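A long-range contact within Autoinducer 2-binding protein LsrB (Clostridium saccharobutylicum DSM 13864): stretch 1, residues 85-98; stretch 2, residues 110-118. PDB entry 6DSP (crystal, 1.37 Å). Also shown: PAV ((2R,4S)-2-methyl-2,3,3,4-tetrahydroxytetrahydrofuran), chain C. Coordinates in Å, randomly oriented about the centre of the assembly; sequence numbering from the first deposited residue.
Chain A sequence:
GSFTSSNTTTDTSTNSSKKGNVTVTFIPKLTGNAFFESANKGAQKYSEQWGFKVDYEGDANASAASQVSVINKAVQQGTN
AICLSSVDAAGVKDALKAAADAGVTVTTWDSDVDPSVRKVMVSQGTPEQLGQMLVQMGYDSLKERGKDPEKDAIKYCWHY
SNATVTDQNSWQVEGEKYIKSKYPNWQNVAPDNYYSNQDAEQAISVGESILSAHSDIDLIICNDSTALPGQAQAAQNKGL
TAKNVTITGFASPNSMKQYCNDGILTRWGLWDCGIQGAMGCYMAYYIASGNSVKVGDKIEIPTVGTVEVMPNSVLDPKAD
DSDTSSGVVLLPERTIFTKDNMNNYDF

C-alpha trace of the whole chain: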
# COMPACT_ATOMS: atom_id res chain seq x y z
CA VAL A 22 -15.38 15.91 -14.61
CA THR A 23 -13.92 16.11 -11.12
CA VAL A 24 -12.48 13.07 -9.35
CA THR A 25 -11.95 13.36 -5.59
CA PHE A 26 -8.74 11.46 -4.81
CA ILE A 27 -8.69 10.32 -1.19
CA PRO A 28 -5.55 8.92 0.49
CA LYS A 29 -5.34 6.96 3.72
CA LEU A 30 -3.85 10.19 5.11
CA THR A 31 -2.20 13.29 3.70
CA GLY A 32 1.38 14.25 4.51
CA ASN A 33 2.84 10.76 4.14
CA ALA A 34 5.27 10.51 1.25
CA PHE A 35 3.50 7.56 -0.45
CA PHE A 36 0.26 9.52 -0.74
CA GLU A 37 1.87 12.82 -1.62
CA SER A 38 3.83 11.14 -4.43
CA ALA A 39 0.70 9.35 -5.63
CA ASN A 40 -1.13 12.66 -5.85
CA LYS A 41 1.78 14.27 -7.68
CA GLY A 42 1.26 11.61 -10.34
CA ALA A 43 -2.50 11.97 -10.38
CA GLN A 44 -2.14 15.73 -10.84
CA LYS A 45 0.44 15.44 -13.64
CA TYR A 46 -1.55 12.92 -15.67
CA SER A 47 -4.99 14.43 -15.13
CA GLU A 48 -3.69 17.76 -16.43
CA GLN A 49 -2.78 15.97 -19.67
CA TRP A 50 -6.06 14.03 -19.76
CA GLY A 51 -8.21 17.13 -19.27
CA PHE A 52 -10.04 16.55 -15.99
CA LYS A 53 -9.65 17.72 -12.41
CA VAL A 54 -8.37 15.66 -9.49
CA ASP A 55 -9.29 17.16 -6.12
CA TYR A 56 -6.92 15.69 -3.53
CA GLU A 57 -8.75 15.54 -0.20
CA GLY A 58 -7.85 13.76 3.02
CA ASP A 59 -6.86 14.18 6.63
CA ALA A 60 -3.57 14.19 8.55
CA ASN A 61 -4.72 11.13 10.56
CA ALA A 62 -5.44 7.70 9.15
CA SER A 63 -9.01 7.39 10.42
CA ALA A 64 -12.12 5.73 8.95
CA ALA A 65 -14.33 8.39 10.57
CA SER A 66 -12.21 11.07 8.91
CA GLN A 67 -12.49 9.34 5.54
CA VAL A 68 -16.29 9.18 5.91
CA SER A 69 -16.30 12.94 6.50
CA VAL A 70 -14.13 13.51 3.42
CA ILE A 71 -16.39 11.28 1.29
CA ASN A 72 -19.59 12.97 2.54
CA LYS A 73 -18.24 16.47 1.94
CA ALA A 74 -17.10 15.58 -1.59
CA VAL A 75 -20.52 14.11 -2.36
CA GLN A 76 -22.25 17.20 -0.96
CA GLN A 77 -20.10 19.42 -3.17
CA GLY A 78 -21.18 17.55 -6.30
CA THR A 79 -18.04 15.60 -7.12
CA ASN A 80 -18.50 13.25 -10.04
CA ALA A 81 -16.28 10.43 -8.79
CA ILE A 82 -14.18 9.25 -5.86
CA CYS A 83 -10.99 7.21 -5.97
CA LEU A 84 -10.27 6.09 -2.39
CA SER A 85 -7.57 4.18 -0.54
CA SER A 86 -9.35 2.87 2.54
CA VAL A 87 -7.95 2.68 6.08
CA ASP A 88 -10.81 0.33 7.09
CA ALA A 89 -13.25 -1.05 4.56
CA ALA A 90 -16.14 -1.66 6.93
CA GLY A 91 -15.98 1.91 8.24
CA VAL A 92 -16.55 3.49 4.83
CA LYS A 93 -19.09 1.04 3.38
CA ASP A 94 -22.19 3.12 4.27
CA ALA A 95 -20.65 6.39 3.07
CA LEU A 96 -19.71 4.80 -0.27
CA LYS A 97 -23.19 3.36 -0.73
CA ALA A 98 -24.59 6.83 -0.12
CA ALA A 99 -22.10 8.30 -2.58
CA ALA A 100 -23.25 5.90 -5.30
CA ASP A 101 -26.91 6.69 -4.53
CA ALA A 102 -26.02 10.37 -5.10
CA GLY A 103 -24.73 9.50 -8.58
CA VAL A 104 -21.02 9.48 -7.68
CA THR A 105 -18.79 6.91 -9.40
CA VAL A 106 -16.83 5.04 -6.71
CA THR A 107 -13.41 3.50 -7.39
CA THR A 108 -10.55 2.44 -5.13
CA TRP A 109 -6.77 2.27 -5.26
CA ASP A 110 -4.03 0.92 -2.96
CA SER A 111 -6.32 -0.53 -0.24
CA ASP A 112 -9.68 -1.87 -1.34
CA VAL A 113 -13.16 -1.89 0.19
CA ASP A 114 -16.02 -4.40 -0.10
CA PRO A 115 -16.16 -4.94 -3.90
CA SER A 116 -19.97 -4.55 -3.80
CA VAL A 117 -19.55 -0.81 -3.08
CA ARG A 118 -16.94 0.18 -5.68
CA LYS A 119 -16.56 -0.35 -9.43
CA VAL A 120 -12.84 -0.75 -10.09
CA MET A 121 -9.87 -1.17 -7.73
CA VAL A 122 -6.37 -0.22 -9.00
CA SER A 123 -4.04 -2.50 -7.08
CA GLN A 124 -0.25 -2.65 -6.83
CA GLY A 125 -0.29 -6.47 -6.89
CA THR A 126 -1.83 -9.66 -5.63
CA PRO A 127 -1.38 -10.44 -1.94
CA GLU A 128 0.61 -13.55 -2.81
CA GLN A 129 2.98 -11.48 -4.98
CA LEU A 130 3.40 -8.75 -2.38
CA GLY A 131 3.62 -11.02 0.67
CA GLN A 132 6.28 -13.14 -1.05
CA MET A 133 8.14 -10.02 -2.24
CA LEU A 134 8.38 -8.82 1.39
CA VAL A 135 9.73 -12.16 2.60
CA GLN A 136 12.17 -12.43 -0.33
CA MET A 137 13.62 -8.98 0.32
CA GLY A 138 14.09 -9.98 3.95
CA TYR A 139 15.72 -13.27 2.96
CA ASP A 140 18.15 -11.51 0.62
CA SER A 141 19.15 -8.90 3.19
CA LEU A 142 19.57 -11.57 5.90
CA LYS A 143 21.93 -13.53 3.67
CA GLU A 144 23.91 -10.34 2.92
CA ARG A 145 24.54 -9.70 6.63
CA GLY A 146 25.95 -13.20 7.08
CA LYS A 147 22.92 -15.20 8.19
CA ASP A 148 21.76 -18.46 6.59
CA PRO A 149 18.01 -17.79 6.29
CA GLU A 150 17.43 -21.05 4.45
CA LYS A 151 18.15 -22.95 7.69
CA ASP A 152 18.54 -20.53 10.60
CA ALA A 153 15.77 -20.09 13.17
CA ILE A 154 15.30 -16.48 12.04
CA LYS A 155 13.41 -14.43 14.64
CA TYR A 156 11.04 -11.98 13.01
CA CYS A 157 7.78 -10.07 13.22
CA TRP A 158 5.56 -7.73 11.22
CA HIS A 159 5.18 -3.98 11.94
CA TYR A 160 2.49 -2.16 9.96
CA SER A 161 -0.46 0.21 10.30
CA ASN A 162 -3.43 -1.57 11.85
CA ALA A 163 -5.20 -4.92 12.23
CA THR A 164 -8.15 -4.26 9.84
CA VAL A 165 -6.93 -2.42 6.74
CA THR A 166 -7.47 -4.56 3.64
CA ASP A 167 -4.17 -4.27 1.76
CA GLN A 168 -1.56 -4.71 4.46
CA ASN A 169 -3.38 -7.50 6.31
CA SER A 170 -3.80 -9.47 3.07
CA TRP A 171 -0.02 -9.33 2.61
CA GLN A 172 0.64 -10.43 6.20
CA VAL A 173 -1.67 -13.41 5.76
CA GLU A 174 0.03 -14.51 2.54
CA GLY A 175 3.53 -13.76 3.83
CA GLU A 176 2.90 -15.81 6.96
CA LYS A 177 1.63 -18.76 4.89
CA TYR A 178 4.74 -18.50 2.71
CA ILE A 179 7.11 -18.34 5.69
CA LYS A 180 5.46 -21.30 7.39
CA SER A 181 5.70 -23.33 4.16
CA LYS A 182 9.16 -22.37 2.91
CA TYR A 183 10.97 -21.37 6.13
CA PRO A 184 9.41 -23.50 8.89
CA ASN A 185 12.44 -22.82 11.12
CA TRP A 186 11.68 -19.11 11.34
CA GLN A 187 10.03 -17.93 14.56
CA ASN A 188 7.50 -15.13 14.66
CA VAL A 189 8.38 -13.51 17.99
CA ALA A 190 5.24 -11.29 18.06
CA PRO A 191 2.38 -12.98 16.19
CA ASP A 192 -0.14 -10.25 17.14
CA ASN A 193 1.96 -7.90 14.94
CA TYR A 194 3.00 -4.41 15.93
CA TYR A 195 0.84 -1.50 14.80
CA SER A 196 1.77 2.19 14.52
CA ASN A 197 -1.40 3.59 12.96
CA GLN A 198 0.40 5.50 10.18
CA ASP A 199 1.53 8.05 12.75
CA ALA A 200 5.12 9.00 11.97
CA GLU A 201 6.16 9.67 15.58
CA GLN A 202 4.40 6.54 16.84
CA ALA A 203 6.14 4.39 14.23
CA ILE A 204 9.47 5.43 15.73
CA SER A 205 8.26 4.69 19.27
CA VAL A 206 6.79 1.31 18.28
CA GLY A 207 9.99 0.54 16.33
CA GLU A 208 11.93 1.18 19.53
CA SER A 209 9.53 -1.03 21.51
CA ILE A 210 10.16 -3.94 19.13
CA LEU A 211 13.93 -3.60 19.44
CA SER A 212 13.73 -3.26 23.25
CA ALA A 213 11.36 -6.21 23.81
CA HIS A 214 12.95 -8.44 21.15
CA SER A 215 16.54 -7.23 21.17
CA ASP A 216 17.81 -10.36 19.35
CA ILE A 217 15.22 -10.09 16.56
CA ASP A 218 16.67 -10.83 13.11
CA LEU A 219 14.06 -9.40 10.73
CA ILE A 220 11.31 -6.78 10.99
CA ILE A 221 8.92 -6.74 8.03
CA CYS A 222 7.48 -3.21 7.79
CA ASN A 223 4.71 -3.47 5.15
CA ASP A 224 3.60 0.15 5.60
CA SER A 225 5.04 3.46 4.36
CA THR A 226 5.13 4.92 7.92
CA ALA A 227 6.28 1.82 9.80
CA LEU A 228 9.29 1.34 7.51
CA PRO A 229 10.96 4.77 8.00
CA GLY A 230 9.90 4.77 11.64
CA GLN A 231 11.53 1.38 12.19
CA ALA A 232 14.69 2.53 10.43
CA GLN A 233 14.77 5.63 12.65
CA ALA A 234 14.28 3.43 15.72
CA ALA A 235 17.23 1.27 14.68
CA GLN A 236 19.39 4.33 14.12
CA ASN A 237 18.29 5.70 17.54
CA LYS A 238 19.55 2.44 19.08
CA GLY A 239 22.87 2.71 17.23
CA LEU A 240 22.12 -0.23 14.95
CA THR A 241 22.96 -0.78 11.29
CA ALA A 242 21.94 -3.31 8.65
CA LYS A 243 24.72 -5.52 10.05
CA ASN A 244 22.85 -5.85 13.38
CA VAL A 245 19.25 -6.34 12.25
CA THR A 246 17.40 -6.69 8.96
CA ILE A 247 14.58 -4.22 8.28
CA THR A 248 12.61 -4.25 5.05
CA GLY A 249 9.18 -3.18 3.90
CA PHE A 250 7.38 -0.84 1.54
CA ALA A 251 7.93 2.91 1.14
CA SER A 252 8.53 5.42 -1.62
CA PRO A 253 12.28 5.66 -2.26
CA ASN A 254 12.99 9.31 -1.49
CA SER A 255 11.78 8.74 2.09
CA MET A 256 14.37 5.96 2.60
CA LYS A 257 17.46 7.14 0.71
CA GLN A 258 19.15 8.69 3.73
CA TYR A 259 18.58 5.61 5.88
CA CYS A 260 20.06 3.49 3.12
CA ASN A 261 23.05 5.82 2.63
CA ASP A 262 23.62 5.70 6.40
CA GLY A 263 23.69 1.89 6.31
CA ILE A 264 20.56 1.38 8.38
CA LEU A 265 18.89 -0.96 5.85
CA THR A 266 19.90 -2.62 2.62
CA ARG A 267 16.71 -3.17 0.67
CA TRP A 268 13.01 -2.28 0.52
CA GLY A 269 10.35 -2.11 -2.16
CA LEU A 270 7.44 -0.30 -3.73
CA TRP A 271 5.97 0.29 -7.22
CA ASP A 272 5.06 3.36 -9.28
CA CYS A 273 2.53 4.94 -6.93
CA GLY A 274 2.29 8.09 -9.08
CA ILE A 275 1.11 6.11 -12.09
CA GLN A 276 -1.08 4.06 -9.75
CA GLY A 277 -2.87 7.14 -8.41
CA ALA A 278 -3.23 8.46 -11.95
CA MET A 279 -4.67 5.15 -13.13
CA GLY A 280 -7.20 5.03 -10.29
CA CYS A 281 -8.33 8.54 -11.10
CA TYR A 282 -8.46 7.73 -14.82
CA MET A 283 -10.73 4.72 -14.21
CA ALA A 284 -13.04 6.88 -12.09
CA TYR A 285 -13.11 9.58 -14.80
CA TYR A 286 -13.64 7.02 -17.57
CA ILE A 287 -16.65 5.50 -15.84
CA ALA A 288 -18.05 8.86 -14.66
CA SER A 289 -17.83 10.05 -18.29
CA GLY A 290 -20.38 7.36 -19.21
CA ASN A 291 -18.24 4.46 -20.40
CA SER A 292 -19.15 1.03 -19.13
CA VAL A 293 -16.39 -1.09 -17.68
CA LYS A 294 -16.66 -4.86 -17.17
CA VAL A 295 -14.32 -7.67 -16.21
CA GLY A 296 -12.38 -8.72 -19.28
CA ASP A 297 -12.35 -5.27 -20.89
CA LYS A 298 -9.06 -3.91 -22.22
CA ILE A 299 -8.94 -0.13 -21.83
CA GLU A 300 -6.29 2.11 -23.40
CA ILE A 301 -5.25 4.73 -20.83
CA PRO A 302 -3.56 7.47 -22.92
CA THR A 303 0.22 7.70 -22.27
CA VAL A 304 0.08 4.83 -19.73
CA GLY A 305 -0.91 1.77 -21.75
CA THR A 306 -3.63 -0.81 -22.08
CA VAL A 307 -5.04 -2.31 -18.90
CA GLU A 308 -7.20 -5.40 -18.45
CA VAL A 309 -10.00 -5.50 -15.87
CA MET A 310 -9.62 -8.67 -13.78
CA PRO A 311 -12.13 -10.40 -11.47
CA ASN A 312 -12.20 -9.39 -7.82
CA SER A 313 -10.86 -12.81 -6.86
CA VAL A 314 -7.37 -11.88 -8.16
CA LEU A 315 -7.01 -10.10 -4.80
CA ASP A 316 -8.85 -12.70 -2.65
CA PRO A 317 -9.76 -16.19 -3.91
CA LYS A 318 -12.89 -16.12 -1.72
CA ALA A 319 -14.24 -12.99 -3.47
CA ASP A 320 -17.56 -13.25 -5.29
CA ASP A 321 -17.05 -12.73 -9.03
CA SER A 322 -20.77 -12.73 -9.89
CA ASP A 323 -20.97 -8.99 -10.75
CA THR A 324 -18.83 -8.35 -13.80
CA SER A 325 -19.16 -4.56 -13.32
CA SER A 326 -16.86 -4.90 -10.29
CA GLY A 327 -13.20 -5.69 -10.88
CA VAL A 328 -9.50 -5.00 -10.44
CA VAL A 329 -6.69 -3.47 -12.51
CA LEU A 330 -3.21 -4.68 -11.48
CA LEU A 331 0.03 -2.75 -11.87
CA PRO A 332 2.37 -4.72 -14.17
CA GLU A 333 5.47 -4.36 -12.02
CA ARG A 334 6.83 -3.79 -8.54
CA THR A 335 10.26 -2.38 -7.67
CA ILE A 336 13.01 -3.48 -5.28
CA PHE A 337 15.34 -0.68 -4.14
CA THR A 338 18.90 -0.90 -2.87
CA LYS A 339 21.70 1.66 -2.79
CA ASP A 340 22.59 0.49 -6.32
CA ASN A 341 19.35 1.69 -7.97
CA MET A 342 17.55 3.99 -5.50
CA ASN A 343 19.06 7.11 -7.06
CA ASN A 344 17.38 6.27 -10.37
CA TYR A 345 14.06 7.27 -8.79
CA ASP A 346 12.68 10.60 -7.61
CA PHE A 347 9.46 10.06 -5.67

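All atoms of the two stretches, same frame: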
# COMPACT_ATOMS: atom_id res chain seq x y z
N SER A 85 -8.34 5.23 -1.22
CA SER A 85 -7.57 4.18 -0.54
C SER A 85 -8.05 4.13 0.91
O SER A 85 -7.94 5.12 1.64
CB SER A 85 -6.07 4.45 -0.58
OG SER A 85 -5.43 3.43 0.17
N SER A 86 -8.62 3.00 1.29
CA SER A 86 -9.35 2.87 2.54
C SER A 86 -8.47 2.44 3.71
O SER A 86 -7.69 1.48 3.58
CB SER A 86 -10.47 1.85 2.31
OG SER A 86 -11.09 1.46 3.49
N VAL A 87 -8.62 3.12 4.86
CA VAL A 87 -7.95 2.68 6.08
C VAL A 87 -8.68 1.53 6.77
O VAL A 87 -8.07 0.81 7.57
CB VAL A 87 -7.71 3.82 7.07
CG1 VAL A 87 -6.91 4.94 6.47
CG2 VAL A 87 -8.98 4.34 7.61
N ASP A 88 -9.98 1.38 6.52
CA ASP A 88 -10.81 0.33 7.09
C ASP A 88 -12.03 0.20 6.20
O ASP A 88 -12.86 1.13 6.14
CB ASP A 88 -11.27 0.65 8.51
CG ASP A 88 -12.11 -0.46 9.06
OD1 ASP A 88 -11.59 -1.56 9.28
OD2 ASP A 88 -13.31 -0.27 9.23
N ALA A 89 -12.18 -0.93 5.55
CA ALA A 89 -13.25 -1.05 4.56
C ALA A 89 -14.61 -0.93 5.22
O ALA A 89 -15.49 -0.23 4.71
CB ALA A 89 -13.13 -2.37 3.81
N ALA A 90 -14.83 -1.63 6.33
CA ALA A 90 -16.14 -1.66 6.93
C ALA A 90 -16.58 -0.26 7.31
O ALA A 90 -17.76 0.08 7.20
CB ALA A 90 -16.16 -2.59 8.14
N GLY A 91 -15.65 0.57 7.77
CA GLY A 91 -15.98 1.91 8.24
C GLY A 91 -16.32 2.91 7.16
O GLY A 91 -16.79 4.00 7.50
N VAL A 92 -16.13 2.58 5.89
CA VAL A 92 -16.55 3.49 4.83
C VAL A 92 -17.64 2.90 3.96
O VAL A 92 -18.08 3.57 3.01
CB VAL A 92 -15.37 3.97 3.96
CG1 VAL A 92 -14.46 4.86 4.78
CG2 VAL A 92 -14.65 2.78 3.33
N LYS A 93 -18.11 1.69 4.25
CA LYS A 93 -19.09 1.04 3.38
C LYS A 93 -20.35 1.90 3.22
O LYS A 93 -20.82 2.14 2.10
CB LYS A 93 -19.42 -0.36 3.90
CG LYS A 93 -20.29 -1.18 2.95
CD LYS A 93 -20.55 -2.56 3.50
CE LYS A 93 -21.26 -3.39 2.46
NZ LYS A 93 -21.66 -4.73 2.95
N ASP A 94 -20.94 2.35 4.34
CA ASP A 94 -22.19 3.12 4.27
C ASP A 94 -21.99 4.44 3.52
O ASP A 94 -22.83 4.83 2.70
CB ASP A 94 -22.74 3.41 5.66
CG ASP A 94 -23.22 2.17 6.38
OD1 ASP A 94 -23.33 1.07 5.81
OD2 ASP A 94 -23.51 2.30 7.58
N ALA A 95 -20.87 5.13 3.76
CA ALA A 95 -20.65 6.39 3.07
C ALA A 95 -20.51 6.17 1.57
O ALA A 95 -20.93 7.01 0.77
CB ALA A 95 -19.40 7.06 3.63
N LEU A 96 -19.88 5.05 1.16
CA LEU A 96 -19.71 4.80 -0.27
C LEU A 96 -21.01 4.37 -0.91
O LEU A 96 -21.25 4.70 -2.08
CB LEU A 96 -18.62 3.74 -0.48
CG LEU A 96 -17.19 4.25 -0.13
CD1 LEU A 96 -16.18 3.11 -0.31
CD2 LEU A 96 -16.77 5.46 -0.96
N LYS A 97 -21.87 3.65 -0.18
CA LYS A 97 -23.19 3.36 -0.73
C LYS A 97 -23.97 4.65 -0.93
O LYS A 97 -24.64 4.84 -1.96
CB LYS A 97 -23.94 2.42 0.21
CG LYS A 97 -23.40 0.99 0.22
CD LYS A 97 -24.05 0.24 1.38
CE LYS A 97 -24.37 -1.21 1.09
NZ LYS A 97 -25.54 -1.58 1.96
N ALA A 98 -23.88 5.57 0.04
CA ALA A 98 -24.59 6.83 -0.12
C ALA A 98 -24.01 7.64 -1.27
O ALA A 98 -24.76 8.29 -2.02
CB ALA A 98 -24.52 7.61 1.18
N ASP A 110 -4.95 1.17 -4.08
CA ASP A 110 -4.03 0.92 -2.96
C ASP A 110 -4.62 -0.05 -1.93
O ASP A 110 -4.15 -1.19 -1.83
CB ASP A 110 -3.55 2.25 -2.35
CG ASP A 110 -2.63 2.05 -1.18
OD1 ASP A 110 -1.69 1.23 -1.30
OD2 ASP A 110 -2.80 2.77 -0.15
N SER A 111 -5.66 0.35 -1.21
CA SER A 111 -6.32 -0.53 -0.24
C SER A 111 -7.82 -0.53 -0.50
O SER A 111 -8.48 0.52 -0.42
CB SER A 111 -6.02 -0.10 1.20
OG SER A 111 -6.58 -1.11 2.04
N ASP A 112 -8.34 -1.71 -0.80
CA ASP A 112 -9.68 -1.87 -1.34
C ASP A 112 -10.75 -1.81 -0.24
O ASP A 112 -10.44 -1.76 0.97
CB ASP A 112 -9.77 -3.23 -2.06
CG ASP A 112 -10.75 -3.24 -3.23
OD1 ASP A 112 -11.52 -2.26 -3.46
OD2 ASP A 112 -10.75 -4.27 -3.92
N VAL A 113 -12.00 -1.77 -0.69
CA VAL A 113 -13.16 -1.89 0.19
C VAL A 113 -13.97 -3.11 -0.24
O VAL A 113 -13.57 -3.85 -1.15
CB VAL A 113 -14.03 -0.61 0.17
CG1 VAL A 113 -13.20 0.57 0.58
CG2 VAL A 113 -14.60 -0.40 -1.24
N ASP A 114 -15.16 -3.32 0.34
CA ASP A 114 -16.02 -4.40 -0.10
C ASP A 114 -16.29 -4.19 -1.59
O ASP A 114 -16.73 -3.10 -1.98
CB ASP A 114 -17.33 -4.33 0.69
CG ASP A 114 -18.31 -5.45 0.38
OD1 ASP A 114 -18.27 -5.99 -0.72
OD2 ASP A 114 -19.15 -5.73 1.27
N PRO A 115 -16.02 -5.18 -2.45
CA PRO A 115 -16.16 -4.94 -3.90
C PRO A 115 -17.59 -4.64 -4.33
O PRO A 115 -17.80 -4.22 -5.48
CB PRO A 115 -15.62 -6.24 -4.53
CG PRO A 115 -14.63 -6.74 -3.46
CD PRO A 115 -15.37 -6.48 -2.18
N SER A 116 -18.59 -4.88 -3.47
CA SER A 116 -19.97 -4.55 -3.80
C SER A 116 -20.25 -3.05 -3.73
O SER A 116 -21.31 -2.60 -4.21
CB SER A 116 -20.92 -5.31 -2.87
OG SER A 116 -20.84 -4.78 -1.54
N VAL A 117 -19.31 -2.25 -3.21
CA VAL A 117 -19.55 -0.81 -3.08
C VAL A 117 -18.52 0.02 -3.85
O VAL A 117 -18.43 1.23 -3.64
CB VAL A 117 -19.70 -0.35 -1.62
CG1 VAL A 117 -20.79 -1.16 -0.93
CG2 VAL A 117 -18.40 -0.43 -0.84
N ARG A 118 -17.76 -0.59 -4.75
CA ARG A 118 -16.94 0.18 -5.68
C ARG A 118 -16.91 -0.54 -7.02
O ARG A 118 -17.16 -1.75 -7.11
CB ARG A 118 -15.52 0.37 -5.13
CG ARG A 118 -14.74 -0.97 -4.76
CD ARG A 118 -14.07 -1.51 -5.97
NE ARG A 118 -13.25 -2.69 -5.62
CZ ARG A 118 -13.33 -3.83 -6.31
NH1 ARG A 118 -14.17 -3.95 -7.34
NH2 ARG A 118 -12.51 -4.81 -5.99
O2 PAV C . 2.56 -0.22 2.22
C2 PAV C . 1.89 0.99 1.80
C1 PAV C . 2.75 1.84 0.84
O5 PAV C . 1.85 1.84 3.07
C5 PAV C . 0.80 2.71 2.93
C4 PAV C . 0.00 2.28 1.69
O4 PAV C . -1.39 2.29 1.96
C3 PAV C . 0.59 0.89 1.41
O3 PAV C . 0.50 0.59 0.04
O13 PAV C . -0.08 -0.08 2.19
O HOH W 1 -9.07 -1.18 3.43
O HOH W 2 -16.50 -1.74 2.53
O HOH W 3 -20.82 2.45 -3.73

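Stretch 1 runs from a loop (Ser 85 to Asp 88) into a helix, and stretch 2, without regular secondary structure, follows alongside it in the same direction, so that Ser 85 lies near Ser 111 (CA to CA 4.9 Å), Ala 89 near Val 113 (4.5 Å) and Lys 97 near Val 117 (6.0 Å). The one direct bond between the two backbones is Ser 86 N to Ser 111 O, 3.0 Å and almost linear at 176°.

At the ligand end, Ser 85 OG donates to Asp 110 OD2 at 2.7 Å and accepts a weak bond from Ser 111 N at 3.4 Å, so the hydroxyl both donates and accepts. Asp 110 is then fully engaged: OD2 also accepts from PAV O4 (2.6 Å) and OD1 from PAV O3 (2.6 Å), which ties this contact to the bound autoinducer. Water 1 serves the next step, donating to Ser 86 O (3.0 Å) and Asp 112 O (2.9 Å) and accepting from Ser 111 OG (2.9 Å); two carbonyls without a partner in the other backbone are thereby satisfied. Ser 86 OG accepts a weak bond from Asp 88 N (3.2 Å). Asp 88 caps the helix, its OD2 taking Gly 91 N at 2.9 Å.

Along the helix, Val 113 is the apolar centre. Its CA lies 3.7 Å from Ala 89 CB, its CG1 3.8 Å from Val 92 CG2, and its CG2 4.0 Å from Leu 96 CD1. The backbones come close here, with the Ala 89 CB directed toward stretch 2, and water 2 links them, donating to Ala 89 O (2.8 Å) and accepting from Asp 114 N (3.0 Å). Asp 112 OD1 and OD2 hold Arg 118 NE and NH2, both at 2.8 Å, in a salt bridge within stretch 2.

Further on, the extended Lys 93 chain, trans at every chi, carries NZ to Asp 114 OD2 in a weakly hydrogen-bonded salt bridge of 3.2 Å. The other oxygen, Asp 114 OD1, accepts from Ser 116 N (3.0 Å). Val 117 closes the contact: its CG1 packs on Lys 93 CG (3.9 Å) and on Lys 97 CG (3.6 Å), its CG2 on Leu 96 CB (4.2 Å). Water 3 donates to both Leu 96 O (2.8 Å) and Val 117 O (2.7 Å), bridging two acceptors that could not bond each other.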